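Local coordinates for protein cruciferin (Brassica napus, PDB 3KGL) that probably serves as a seed storage protein, a nutrient reserve built as a hexameric 11S globulin, at residues P338-A344 / N405-L411; T63-S67 / L321-A325; S41-R47 / N345-Y349; W31-A35 / D189-R193; S18-K22 / N201-W207. All blocks are in the same frame, centred on the assembly; numbering follows the deposited sequence.

Contact 1 (P338-A344 / N405-L411); sequences PQWNANA and NAQINTL
W340 and N409 are the hydrogen-bonded pair at the middle of a short antiparallel ladder between strands 334-341 and 408-410, with W340 N 3.0 Å from N409 O. Packing is tightest from this pair to L411. N409 CB sits over one face of the indole, 3.4 Å from the centroid of the six-membered ring, with the amide plane turned 80° from the ring. L411 reaches the indole edge through CD2, 3.7 Å from CZ3 of W340, while L411 N donates to P338 O at 2.7 Å. F60 of the second subunit stacks on W340. On the opposite sheet face, I408 CG2 lies 3.4 Å from CB of Q339 and follows its extended chain as far as the amide. The other end is looser and partly exposed. A342 N still reaches Q407 O (2.9 Å), but the end of the Q407 side chain leads away. There N343 takes over from the strand: its OD1 accepts from Q407 N at 3.0 Å and its ND2 donates to N405 O at 3.2 Å. With both ends of one amide engaged by backbone, N343 prolongs the ladder's bonding beyond the strands, which is likely to fix the rotation of its carboxamide.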
# COMPACT_ATOMS: atom_id res chain seq x y z
N PRO A 338 -12.51 19.82 -20.26
CA PRO A 338 -12.52 19.57 -18.82
C PRO A 338 -12.53 18.08 -18.48
O PRO A 338 -13.53 17.40 -18.71
CB PRO A 338 -13.83 20.20 -18.37
CG PRO A 338 -14.09 21.27 -19.36
CD PRO A 338 -13.60 20.73 -20.66
N GLN A 339 -11.42 17.59 -17.95
CA GLN A 339 -11.26 16.19 -17.56
C GLN A 339 -10.81 16.07 -16.10
O GLN A 339 -10.31 17.02 -15.52
CB GLN A 339 -10.23 15.51 -18.48
CG GLN A 339 -8.80 16.07 -18.36
CD GLN A 339 -7.93 15.74 -19.57
OE1 GLN A 339 -6.71 15.55 -19.45
NE2 GLN A 339 -8.55 15.69 -20.75
N TRP A 340 -11.01 14.90 -15.51
CA TRP A 340 -10.39 14.61 -14.22
C TRP A 340 -9.74 13.25 -14.31
O TRP A 340 -9.90 12.56 -15.30
CB TRP A 340 -11.41 14.66 -13.09
CG TRP A 340 -12.29 13.43 -12.90
CD1 TRP A 340 -11.98 12.30 -12.17
CD2 TRP A 340 -13.62 13.23 -13.38
NE1 TRP A 340 -13.03 11.42 -12.19
CE2 TRP A 340 -14.05 11.97 -12.93
CE3 TRP A 340 -14.49 13.99 -14.17
CZ2 TRP A 340 -15.30 11.45 -13.24
CZ3 TRP A 340 -15.73 13.48 -14.47
CH2 TRP A 340 -16.12 12.22 -14.01
N ASN A 341 -8.98 12.86 -13.31
CA ASN A 341 -8.41 11.52 -13.30
C ASN A 341 -9.14 10.65 -12.28
O ASN A 341 -9.27 11.01 -11.12
CB ASN A 341 -6.91 11.57 -13.06
CG ASN A 341 -6.17 12.25 -14.20
OD1 ASN A 341 -6.71 12.35 -15.29
ND2 ASN A 341 -4.95 12.72 -13.94
N ALA A 342 -9.62 9.50 -12.75
CA ALA A 342 -10.47 8.63 -11.95
C ALA A 342 -9.71 7.89 -10.87
O ALA A 342 -10.28 7.55 -9.83
CB ALA A 342 -11.18 7.65 -12.84
N ASN A 343 -8.41 7.65 -11.10
CA ASN A 343 -7.63 6.77 -10.23
C ASN A 343 -6.18 7.17 -10.03
O ASN A 343 -5.37 6.37 -9.54
CB ASN A 343 -7.69 5.32 -10.73
CG ASN A 343 -7.14 5.16 -12.17
OD1 ASN A 343 -7.08 6.11 -12.95
ND2 ASN A 343 -6.76 3.93 -12.51
N ALA A 344 -5.84 8.40 -10.39
CA ALA A 344 -4.47 8.86 -10.26
C ALA A 344 -4.34 10.31 -9.82
O ALA A 344 -5.22 11.15 -10.06
CB ALA A 344 -3.73 8.66 -11.57
N ASN A 405 -1.82 2.53 -15.05
CA ASN A 405 -2.76 2.85 -16.12
C ASN A 405 -3.81 3.88 -15.68
O ASN A 405 -4.70 3.58 -14.89
CB ASN A 405 -3.43 1.59 -16.66
CG ASN A 405 -4.40 1.88 -17.81
OD1 ASN A 405 -5.32 2.69 -17.68
ND2 ASN A 405 -4.19 1.21 -18.94
N ALA A 406 -3.72 5.10 -16.21
CA ALA A 406 -4.62 6.18 -15.78
C ALA A 406 -5.91 6.25 -16.59
O ALA A 406 -5.88 6.16 -17.81
CB ALA A 406 -3.91 7.51 -15.81
N GLN A 407 -7.03 6.42 -15.90
CA GLN A 407 -8.31 6.64 -16.56
C GLN A 407 -8.73 8.12 -16.53
O GLN A 407 -9.05 8.66 -15.48
CB GLN A 407 -9.40 5.79 -15.89
CG GLN A 407 -10.67 5.57 -16.74
CD GLN A 407 -10.53 4.42 -17.74
OE1 GLN A 407 -9.65 3.56 -17.61
NE2 GLN A 407 -11.42 4.39 -18.74
N ILE A 408 -8.73 8.77 -17.69
CA ILE A 408 -9.27 10.12 -17.78
C ILE A 408 -10.79 10.08 -18.04
O ILE A 408 -11.28 9.28 -18.83
CB ILE A 408 -8.58 10.93 -18.91
CG1 ILE A 408 -7.10 10.57 -19.00
CG2 ILE A 408 -8.71 12.42 -18.68
CD1 ILE A 408 -6.27 11.58 -19.75
N ASN A 409 -11.53 10.94 -17.34
CA ASN A 409 -12.97 11.11 -17.54
C ASN A 409 -13.27 12.53 -17.97
O ASN A 409 -12.89 13.48 -17.30
CB ASN A 409 -13.73 10.78 -16.26
CG ASN A 409 -13.84 9.27 -16.02
OD1 ASN A 409 -13.63 8.47 -16.93
ND2 ASN A 409 -14.17 8.88 -14.78
N THR A 410 -13.93 12.70 -19.10
CA THR A 410 -14.21 14.03 -19.61
C THR A 410 -15.57 14.52 -19.07
O THR A 410 -16.44 13.72 -18.75
CB THR A 410 -14.19 14.06 -21.17
OG1 THR A 410 -15.13 13.12 -21.70
CG2 THR A 410 -12.83 13.70 -21.68
N LEU A 411 -15.73 15.84 -18.95
CA LEU A 411 -17.03 16.40 -18.59
C LEU A 411 -17.78 16.85 -19.82
O LEU A 411 -19.00 16.97 -19.79
CB LEU A 411 -16.88 17.59 -17.65
CG LEU A 411 -16.32 17.33 -16.25
CD1 LEU A 411 -15.87 18.64 -15.65
CD2 LEU A 411 -17.35 16.66 -15.36

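Contact 2 (T63-S67 / L321-A325); sequences TAKLS and LRLSA
This is an essentially aliphatic contact between the two cupin units of the chain, buried near the centre of the subunit, where the start of strand 65-71 meets the turn from helix 318-321 into strand 324-331. A64 and L66 point toward the second segment, K65 away from it. The methyl of A64 fits between two leucines, with CB 3.8 Å from CG of L321 and also 3.8 Å from CD1 of L323. The A64 and L321 backbones come close here, their CA atoms being 5.7 Å apart, whereas the CA atoms of L66 and L323 are separated by 7.4 Å. R322, the first residue past the helix, has positive phi and its side chain leads away; L321 and L323 on either side of it both face A64. The chain is a bicupin, a tandem of two related beta-barrel units, and here their meeting sides pack through alanine and leucine. L66 continues the seam further along: its CD1 branch reaches the second segment, 4.0 Å from CB of L323, 4.1 Å from CB of A325 and 3.8 Å from the carbonyl oxygen of S324. With CG of L323 anti to its own carbonyl carbon (chi1 -72°), CD1 of that residue is carried back to the A64 methyl and to CB of L66. F400 on strand 394-401 and V178 on strand 173-180 also pack on L66, one from each barrel.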
# COMPACT_ATOMS: atom_id res chain seq x y z
N THR A 63 12.50 5.22 -4.37
CA THR A 63 11.15 5.26 -4.92
C THR A 63 11.21 5.09 -6.42
O THR A 63 12.27 5.23 -7.03
CB THR A 63 10.52 6.62 -4.69
OG1 THR A 63 11.20 7.59 -5.49
CG2 THR A 63 10.60 7.00 -3.23
N ALA A 64 10.06 4.81 -7.02
CA ALA A 64 9.96 4.78 -8.47
C ALA A 64 10.36 6.13 -9.07
O ALA A 64 10.24 7.18 -8.44
CB ALA A 64 8.56 4.41 -8.87
N LYS A 65 10.84 6.10 -10.30
CA LYS A 65 11.32 7.30 -10.96
C LYS A 65 10.83 7.22 -12.38
O LYS A 65 10.99 6.20 -13.05
CB LYS A 65 12.86 7.31 -10.94
CG LYS A 65 13.48 8.70 -11.01
CD LYS A 65 15.01 8.66 -10.88
CE LYS A 65 15.72 8.71 -12.23
NZ LYS A 65 16.90 9.64 -12.26
N LEU A 66 10.20 8.28 -12.84
CA LEU A 66 9.80 8.36 -14.24
C LEU A 66 10.37 9.66 -14.77
O LEU A 66 10.02 10.75 -14.31
CB LEU A 66 8.27 8.33 -14.36
CG LEU A 66 7.66 7.48 -15.48
CD1 LEU A 66 6.17 7.78 -15.63
CD2 LEU A 66 8.39 7.70 -16.79
N SER A 67 11.29 9.55 -15.73
CA SER A 67 12.01 10.72 -16.21
C SER A 67 11.52 11.11 -17.60
O SER A 67 11.06 10.25 -18.35
CB SER A 67 13.53 10.45 -16.25
OG SER A 67 14.05 10.04 -14.99
N LEU A 321 5.95 -0.15 -11.24
CA LEU A 321 6.20 1.24 -10.82
C LEU A 321 4.98 2.00 -10.32
O LEU A 321 5.12 2.95 -9.54
CB LEU A 321 6.84 2.04 -11.95
CG LEU A 321 8.37 2.17 -11.88
CD1 LEU A 321 9.02 0.84 -11.62
CD2 LEU A 321 8.90 2.77 -13.16
N ARG A 322 3.79 1.58 -10.75
CA ARG A 322 2.56 2.29 -10.39
C ARG A 322 2.64 3.76 -10.88
O ARG A 322 2.31 4.69 -10.13
CB ARG A 322 2.29 2.21 -8.88
CG ARG A 322 1.81 0.85 -8.35
CD ARG A 322 1.58 0.88 -6.80
NE ARG A 322 0.76 2.01 -6.34
CZ ARG A 322 0.52 2.32 -5.05
NH1 ARG A 322 1.04 1.58 -4.08
NH2 ARG A 322 -0.23 3.37 -4.75
N LEU A 323 3.10 3.95 -12.12
CA LEU A 323 3.26 5.27 -12.73
C LEU A 323 2.90 5.27 -14.22
O LEU A 323 2.94 4.24 -14.89
CB LEU A 323 4.68 5.84 -12.52
CG LEU A 323 5.06 6.32 -11.12
CD1 LEU A 323 6.48 6.79 -11.06
CD2 LEU A 323 4.14 7.43 -10.70
N SER A 324 2.56 6.45 -14.73
CA SER A 324 1.87 6.62 -16.00
C SER A 324 2.29 8.00 -16.52
O SER A 324 2.58 8.88 -15.71
CB SER A 324 0.34 6.55 -15.77
OG SER A 324 -0.43 6.99 -16.88
N ALA A 325 2.35 8.19 -17.83
CA ALA A 325 2.67 9.52 -18.34
C ALA A 325 1.78 9.93 -19.50
O ALA A 325 1.17 9.07 -20.16
CB ALA A 325 4.15 9.63 -18.72

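Contact 3 (S41-R47 / N345-Y349); sequences SGVSFVR and NAVLY
S41 touches N345 just ahead of strand 346-352. Its OG stands 3.7 Å from CB of N345, and its carbonyl oxygen receives a weak, 3.4 Å bond from N345 ND2. Both side chains have stronger partners outside: S379 for S41 OG, and for N345 both Q382 N, which meets OD1, and Q187 O of the second subunit, which meets ND2. G42, with positive phi, closes the helix in a Schellman motif and lets the chain turn straight into strand 43-50. From V43 on, every second residue faces the other segment. V43 meets V347 through CG2, 3.7 Å from V347 CG2. F45, its ring anti to the backbone N (chi1 -160°), puts CD1 3.7 Å from CG1 of V347 and, with its other side, CE2 3.6 Å from CD1 of Y349. The two aromatic planes are only 31° apart, yet the rings meet obliquely; W31 meets F45 edge-to-face. At R47 the contact turns polar: NE (3.2 Å) and NH2 (3.0 Å) both donate to Y349 OH, a side-on grip that holds the hydroxyl in the guanidinium plane. NH1 forms a salt bridge with E29, which probably balances the charge. The axes of 43-47 and 346-349 approach to 9.3 Å and run 17° from parallel, the geometry of face-to-face beta-sheet packing, here between the two cupin barrels of a bicupin.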
# COMPACT_ATOMS: atom_id res chain seq x y z
N SER A 41 -0.59 15.14 -3.63
CA SER A 41 -0.32 14.27 -4.77
C SER A 41 0.64 13.14 -4.42
O SER A 41 0.80 12.19 -5.18
CB SER A 41 0.21 15.08 -5.95
OG SER A 41 -0.87 15.52 -6.77
N GLY A 42 1.29 13.25 -3.27
CA GLY A 42 2.21 12.23 -2.81
C GLY A 42 3.44 12.03 -3.68
O GLY A 42 3.92 10.91 -3.81
N VAL A 43 3.96 13.11 -4.26
CA VAL A 43 5.18 13.03 -5.06
C VAL A 43 6.11 14.22 -4.87
O VAL A 43 5.71 15.26 -4.36
CB VAL A 43 4.87 12.90 -6.57
CG1 VAL A 43 4.06 11.64 -6.85
CG2 VAL A 43 4.17 14.15 -7.08
N SER A 44 7.35 14.05 -5.29
CA SER A 44 8.28 15.15 -5.43
C SER A 44 8.65 15.25 -6.91
O SER A 44 8.32 14.36 -7.71
CB SER A 44 9.53 14.91 -4.59
OG SER A 44 10.46 15.98 -4.70
N PHE A 45 9.32 16.33 -7.28
CA PHE A 45 9.68 16.56 -8.67
C PHE A 45 11.08 17.16 -8.68
O PHE A 45 11.50 17.77 -7.70
CB PHE A 45 8.66 17.51 -9.31
CG PHE A 45 8.61 17.46 -10.81
CD1 PHE A 45 7.87 16.49 -11.46
CD2 PHE A 45 9.27 18.41 -11.57
CE1 PHE A 45 7.82 16.46 -12.84
CE2 PHE A 45 9.21 18.38 -12.96
CZ PHE A 45 8.49 17.41 -13.59
N VAL A 46 11.83 16.96 -9.76
CA VAL A 46 13.20 17.46 -9.85
C VAL A 46 13.56 17.67 -11.30
O VAL A 46 13.02 17.01 -12.17
CB VAL A 46 14.22 16.49 -9.24
CG1 VAL A 46 14.10 15.13 -9.88
CG2 VAL A 46 15.64 17.02 -9.39
N ARG A 47 14.46 18.61 -11.56
CA ARG A 47 14.91 18.85 -12.92
C ARG A 47 16.41 18.84 -12.90
O ARG A 47 17.02 19.59 -12.15
CB ARG A 47 14.44 20.20 -13.42
CG ARG A 47 15.06 20.59 -14.75
CD ARG A 47 15.10 22.10 -14.93
NE ARG A 47 13.80 22.64 -15.28
CZ ARG A 47 13.16 23.56 -14.57
NH1 ARG A 47 13.69 24.06 -13.47
NH2 ARG A 47 11.97 23.98 -14.98
N ASN A 345 -3.23 10.60 -9.17
CA ASN A 345 -2.86 11.98 -8.94
C ASN A 345 -1.95 12.38 -10.07
O ASN A 345 -1.11 11.60 -10.50
CB ASN A 345 -2.16 12.12 -7.61
CG ASN A 345 -3.11 12.00 -6.46
OD1 ASN A 345 -4.33 11.95 -6.66
ND2 ASN A 345 -2.57 11.95 -5.25
N ALA A 346 -2.13 13.59 -10.58
CA ALA A 346 -1.31 14.06 -11.68
C ALA A 346 -0.33 15.11 -11.21
O ALA A 346 -0.49 15.71 -10.14
CB ALA A 346 -2.19 14.62 -12.79
N VAL A 347 0.71 15.32 -12.01
CA VAL A 347 1.64 16.42 -11.81
C VAL A 347 2.02 16.91 -13.21
O VAL A 347 2.47 16.14 -14.06
CB VAL A 347 2.84 15.98 -10.94
CG1 VAL A 347 4.19 16.35 -11.57
CG2 VAL A 347 2.68 16.52 -9.52
N LEU A 348 1.78 18.19 -13.47
CA LEU A 348 1.85 18.72 -14.83
C LEU A 348 3.02 19.67 -14.99
O LEU A 348 3.21 20.60 -14.20
CB LEU A 348 0.56 19.44 -15.18
CG LEU A 348 0.52 20.11 -16.56
CD1 LEU A 348 -0.91 20.18 -17.06
CD2 LEU A 348 1.12 21.50 -16.52
N TYR A 349 3.79 19.45 -16.05
CA TYR A 349 4.96 20.27 -16.30
C TYR A 349 4.87 20.85 -17.71
O TYR A 349 4.59 20.12 -18.67
CB TYR A 349 6.23 19.44 -16.11
CG TYR A 349 7.55 20.14 -16.36
CD1 TYR A 349 8.18 20.87 -15.36
CD2 TYR A 349 8.19 20.03 -17.59
CE1 TYR A 349 9.41 21.50 -15.59
CE2 TYR A 349 9.41 20.65 -17.83
CZ TYR A 349 10.02 21.37 -16.83
OH TYR A 349 11.23 21.97 -17.08

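Contact 4 (W31-A35 / D189-R193); sequences WDHHA and DRNPR
H33 holds its CG between the backbone N and the carbonyl carbon (chi1 45°), which swings the imidazole out toward N191 and P192; N191 turns its CG beside its own backbone N (chi1 -39°), bringing OD1 to the ring edge. There H33 NE2 donates to N191 OD1 over 3.2 Å. The oxygen lies close to the imidazole plane, whereas the donor comes in tilted from the carbonyl plane of the amide, and ring and amide stand nearly perpendicular, at 88°. The other end of that amide is held elsewhere: N191 ND2 bonds to N5 OD1 of the third subunit. P192 covers one face of the imidazole, its CD 3.5 Å from the ring centroid in a CH-pi contact displaced toward the rim. H33 CD2 also approaches R190 O, at 3.3 Å. Within its own loop H33 is backed by H34, whose ring has H33 CD2 above its centre. With an alanine in place of H33, N191 OD1 would probably lose its donor across the contact and P192 CD the ring it rests on, leaving a gap between the two loops. The first loop is shaped by D32, whose OD1 accepts from H34 N at 3.1 Å, while D189 and R193 are joined by a salt bridge in the second. The contact thus ties two loops of the N-terminal cupin unit beside the third subunit, and the first of them folds as an Asx turn within a type I turn that ends at A35, the N-cap of helix 36-41.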
# COMPACT_ATOMS: atom_id res chain seq x y z
N TRP A 31 12.06 20.47 -6.37
CA TRP A 31 10.78 21.00 -5.90
C TRP A 31 10.51 20.64 -4.46
O TRP A 31 11.04 19.66 -3.94
CB TRP A 31 9.64 20.46 -6.76
CG TRP A 31 9.26 21.36 -7.89
CD1 TRP A 31 8.26 22.28 -7.89
CD2 TRP A 31 9.85 21.42 -9.19
NE1 TRP A 31 8.19 22.91 -9.10
CE2 TRP A 31 9.16 22.41 -9.92
CE3 TRP A 31 10.91 20.75 -9.81
CZ2 TRP A 31 9.48 22.74 -11.22
CZ3 TRP A 31 11.23 21.08 -11.11
CH2 TRP A 31 10.51 22.06 -11.80
N ASP A 32 9.66 21.43 -3.81
CA ASP A 32 9.34 21.18 -2.41
C ASP A 32 8.14 20.24 -2.22
O ASP A 32 7.00 20.57 -2.59
CB ASP A 32 9.08 22.50 -1.70
CG ASP A 32 9.02 22.34 -0.21
OD1 ASP A 32 9.47 21.28 0.29
OD2 ASP A 32 8.54 23.26 0.46
N HIS A 33 8.38 19.09 -1.62
CA HIS A 33 7.31 18.12 -1.42
C HIS A 33 6.52 18.42 -0.16
O HIS A 33 5.49 17.79 0.08
CB HIS A 33 7.88 16.70 -1.40
CG HIS A 33 9.10 16.56 -0.55
ND1 HIS A 33 10.36 16.90 -1.01
CD2 HIS A 33 9.27 16.13 0.72
CE1 HIS A 33 11.24 16.68 -0.05
NE2 HIS A 33 10.61 16.22 1.01
N HIS A 34 7.01 19.36 0.65
CA HIS A 34 6.30 19.82 1.85
C HIS A 34 5.24 20.88 1.52
O HIS A 34 4.51 21.33 2.39
CB HIS A 34 7.26 20.42 2.88
CG HIS A 34 8.31 19.47 3.35
ND1 HIS A 34 9.65 19.69 3.13
CD2 HIS A 34 8.22 18.32 4.06
CE1 HIS A 34 10.35 18.70 3.67
NE2 HIS A 34 9.50 17.86 4.24
N ALA A 35 5.20 21.30 0.26
CA ALA A 35 4.13 22.17 -0.18
C ALA A 35 2.82 21.39 -0.03
O ALA A 35 2.73 20.24 -0.47
CB ALA A 35 4.35 22.59 -1.62
N ASP A 189 10.42 6.85 3.26
CA ASP A 189 9.99 8.13 3.83
C ASP A 189 9.23 9.03 2.90
O ASP A 189 9.30 8.89 1.69
CB ASP A 189 11.23 8.94 4.17
CG ASP A 189 11.38 9.11 5.61
OD1 ASP A 189 10.50 8.60 6.34
OD2 ASP A 189 12.37 9.74 6.01
N ARG A 190 8.60 10.04 3.49
CA ARG A 190 7.92 11.06 2.70
C ARG A 190 8.87 12.05 2.00
O ARG A 190 8.41 13.06 1.47
CB ARG A 190 6.93 11.81 3.57
CG ARG A 190 5.73 12.30 2.81
CD ARG A 190 4.83 11.16 2.41
NE ARG A 190 3.58 11.67 1.85
CZ ARG A 190 2.55 10.90 1.50
NH1 ARG A 190 2.64 9.58 1.66
NH2 ARG A 190 1.45 11.46 1.00
N ASN A 191 10.17 11.77 1.99
CA ASN A 191 11.13 12.53 1.18
C ASN A 191 11.71 11.72 0.02
O ASN A 191 11.73 10.48 0.06
CB ASN A 191 12.30 13.07 2.01
CG ASN A 191 11.89 13.56 3.36
OD1 ASN A 191 11.74 14.77 3.60
ND2 ASN A 191 11.71 12.63 4.28
N PRO A 192 12.18 12.42 -1.03
CA PRO A 192 12.92 11.76 -2.10
C PRO A 192 14.32 11.56 -1.59
O PRO A 192 14.86 12.43 -0.94
CB PRO A 192 12.91 12.81 -3.21
CG PRO A 192 12.83 14.07 -2.50
CD PRO A 192 11.89 13.82 -1.38
N ARG A 193 14.92 10.40 -1.85
CA ARG A 193 16.25 10.17 -1.34
C ARG A 193 17.18 9.64 -2.39
O ARG A 193 17.12 8.48 -2.77
CB ARG A 193 16.22 9.25 -0.13
CG ARG A 193 15.54 9.87 1.06
CD ARG A 193 15.98 9.19 2.32
NE ARG A 193 15.14 9.56 3.46
CZ ARG A 193 15.55 10.35 4.44
NH1 ARG A 193 16.76 10.87 4.43
NH2 ARG A 193 14.73 10.62 5.44

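Contact 5 (S18-K22 / N201-W207); sequences SHVLK and NPQGQVW
L21 and Q203 join strand 19-23, at the edge of its sheet within this chain, to a loop that opens with a type I turn, N201 to G204, and carries an Asx turn in which N201 OD1 accepts from Q203 N. S18 and H19 both face V30 in a classic beta bulge. The polar part of the contact rests on one amide: Q203 NE2 donates to V20 O at 3.0 Å, and its OE1 receives K22 N at 3.1 Å, nearly in line with the amide C=O. The Q203 chain, extended beyond CG, thus pairs with the strand backbone through both its NE2 and its OE1, much as a neighbouring strand would. A leucine in place of Q203 would probably leave V20 O and K22 N without these partners and the loop less firmly attached to the strand edge. Apolar packing centres on L21. Its CD2 lies 3.5 Å from CD of Q203 and also near the N201 amide, while CD1 reaches CZ3 of W207 at 3.8 Å, the two side chains crossing at about a right angle. V206 CG2 adds to it, touching CB of H19 at 3.6 Å. The indole itself is held by NE1, which bonds to P192 O. The aromatic contact belongs to H19: over one face of its imidazole stands W207 CA in a CH-pi contact, 4.0 Å from the ring centroid and displaced toward the rim.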
# COMPACT_ATOMS: atom_id res chain seq x y z
N SER A 18 12.61 24.84 -5.39
CA SER A 18 12.71 25.54 -4.11
C SER A 18 14.08 25.48 -3.50
O SER A 18 14.33 26.12 -2.48
CB SER A 18 11.68 25.02 -3.10
OG SER A 18 10.37 25.39 -3.49
N HIS A 19 14.97 24.68 -4.10
CA HIS A 19 16.36 24.58 -3.65
C HIS A 19 17.16 24.27 -4.90
O HIS A 19 16.66 23.57 -5.79
CB HIS A 19 16.58 23.44 -2.64
CG HIS A 19 15.47 23.24 -1.65
ND1 HIS A 19 15.54 23.71 -0.36
CD2 HIS A 19 14.28 22.58 -1.76
CE1 HIS A 19 14.43 23.37 0.29
NE2 HIS A 19 13.65 22.69 -0.54
N VAL A 20 18.40 24.76 -4.97
CA VAL A 20 19.23 24.37 -6.10
C VAL A 20 20.61 23.86 -5.69
O VAL A 20 21.24 24.40 -4.78
CB VAL A 20 19.28 25.44 -7.20
CG1 VAL A 20 20.45 25.22 -8.14
CG2 VAL A 20 17.96 25.41 -7.96
N LEU A 21 21.05 22.78 -6.32
CA LEU A 21 22.36 22.21 -6.05
C LEU A 21 23.20 22.50 -7.25
O LEU A 21 23.05 21.86 -8.30
CB LEU A 21 22.27 20.71 -5.80
CG LEU A 21 21.31 20.35 -4.68
CD1 LEU A 21 21.07 18.86 -4.67
CD2 LEU A 21 21.89 20.81 -3.37
N LYS A 22 24.08 23.48 -7.10
CA LYS A 22 24.91 23.94 -8.19
C LYS A 22 26.16 23.08 -8.25
O LYS A 22 26.90 22.98 -7.28
CB LYS A 22 25.21 25.44 -8.04
CG LYS A 22 23.94 26.29 -7.97
CD LYS A 22 24.12 27.68 -7.37
CE LYS A 22 24.06 28.75 -8.46
NZ LYS A 22 23.45 30.03 -7.99
N ASN A 201 27.97 16.05 -2.41
CA ASN A 201 27.11 17.23 -2.35
C ASN A 201 27.39 18.02 -1.08
O ASN A 201 26.90 17.66 -0.01
CB ASN A 201 25.63 16.86 -2.39
CG ASN A 201 24.74 18.07 -2.20
OD1 ASN A 201 25.11 19.18 -2.56
ND2 ASN A 201 23.56 17.85 -1.64
N PRO A 202 28.16 19.11 -1.20
CA PRO A 202 28.56 19.85 -0.00
C PRO A 202 27.38 20.63 0.58
O PRO A 202 27.45 21.06 1.73
CB PRO A 202 29.64 20.80 -0.53
CG PRO A 202 29.84 20.45 -1.98
CD PRO A 202 28.58 19.80 -2.42
N GLN A 203 26.33 20.81 -0.21
CA GLN A 203 25.15 21.54 0.24
C GLN A 203 24.26 20.71 1.14
O GLN A 203 23.50 21.26 1.94
CB GLN A 203 24.32 21.97 -0.96
CG GLN A 203 24.96 23.03 -1.82
CD GLN A 203 23.96 23.61 -2.78
OE1 GLN A 203 24.15 23.58 -4.00
NE2 GLN A 203 22.87 24.13 -2.23
N GLY A 204 24.34 19.39 0.98
CA GLY A 204 23.58 18.47 1.79
C GLY A 204 22.13 18.31 1.37
O GLY A 204 21.74 18.76 0.28
N GLN A 205 21.34 17.67 2.23
CA GLN A 205 19.98 17.29 1.88
C GLN A 205 18.99 18.40 2.23
O GLN A 205 18.13 18.25 3.10
CB GLN A 205 19.61 15.96 2.54
CG GLN A 205 20.78 15.02 2.63
CD GLN A 205 20.43 13.68 3.22
OE1 GLN A 205 19.81 12.84 2.56
NE2 GLN A 205 20.84 13.45 4.46
N VAL A 206 19.14 19.50 1.52
CA VAL A 206 18.48 20.75 1.85
C VAL A 206 16.98 20.67 1.60
O VAL A 206 16.23 21.54 2.05
CB VAL A 206 19.05 21.89 1.00
CG1 VAL A 206 20.55 21.98 1.19
CG2 VAL A 206 18.75 21.64 -0.47
N TRP A 207 16.57 19.62 0.89
CA TRP A 207 15.16 19.40 0.53
C TRP A 207 14.41 18.62 1.61
O TRP A 207 13.19 18.53 1.56
CB TRP A 207 15.04 18.70 -0.82
CG TRP A 207 15.74 17.37 -0.88
CD1 TRP A 207 15.18 16.14 -0.70
CD2 TRP A 207 17.15 17.14 -1.12
NE1 TRP A 207 16.14 15.16 -0.82
CE2 TRP A 207 17.35 15.74 -1.08
CE3 TRP A 207 18.25 17.97 -1.36
CZ2 TRP A 207 18.60 15.16 -1.27
CZ3 TRP A 207 19.49 17.39 -1.56
CH2 TRP A 207 19.65 15.99 -1.51

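Contact 4 and the strand segment of contact 5 belong to the N-terminal cupin unit, contact 1 to the C-terminal one, and contacts 2 and 3 bridge the two, their centres about 10 Å apart near the centre of the subunit. In sequence contact 4 is nested inside contact 5 and contact 2 inside contact 3; contacts 3 and 4 cross. Contacts 2, 3 and 5 reach the sheet from strand 19-23 to 288-290, and contacts 2 and 3 also that of 324-331 and 346-352. Contact 1 touches contacts 2 and 3; its centre is about 35 Å from that of contact 5. Contacts 1 and 4 border different subunits, in keeping with a bicupin assembled into a ring.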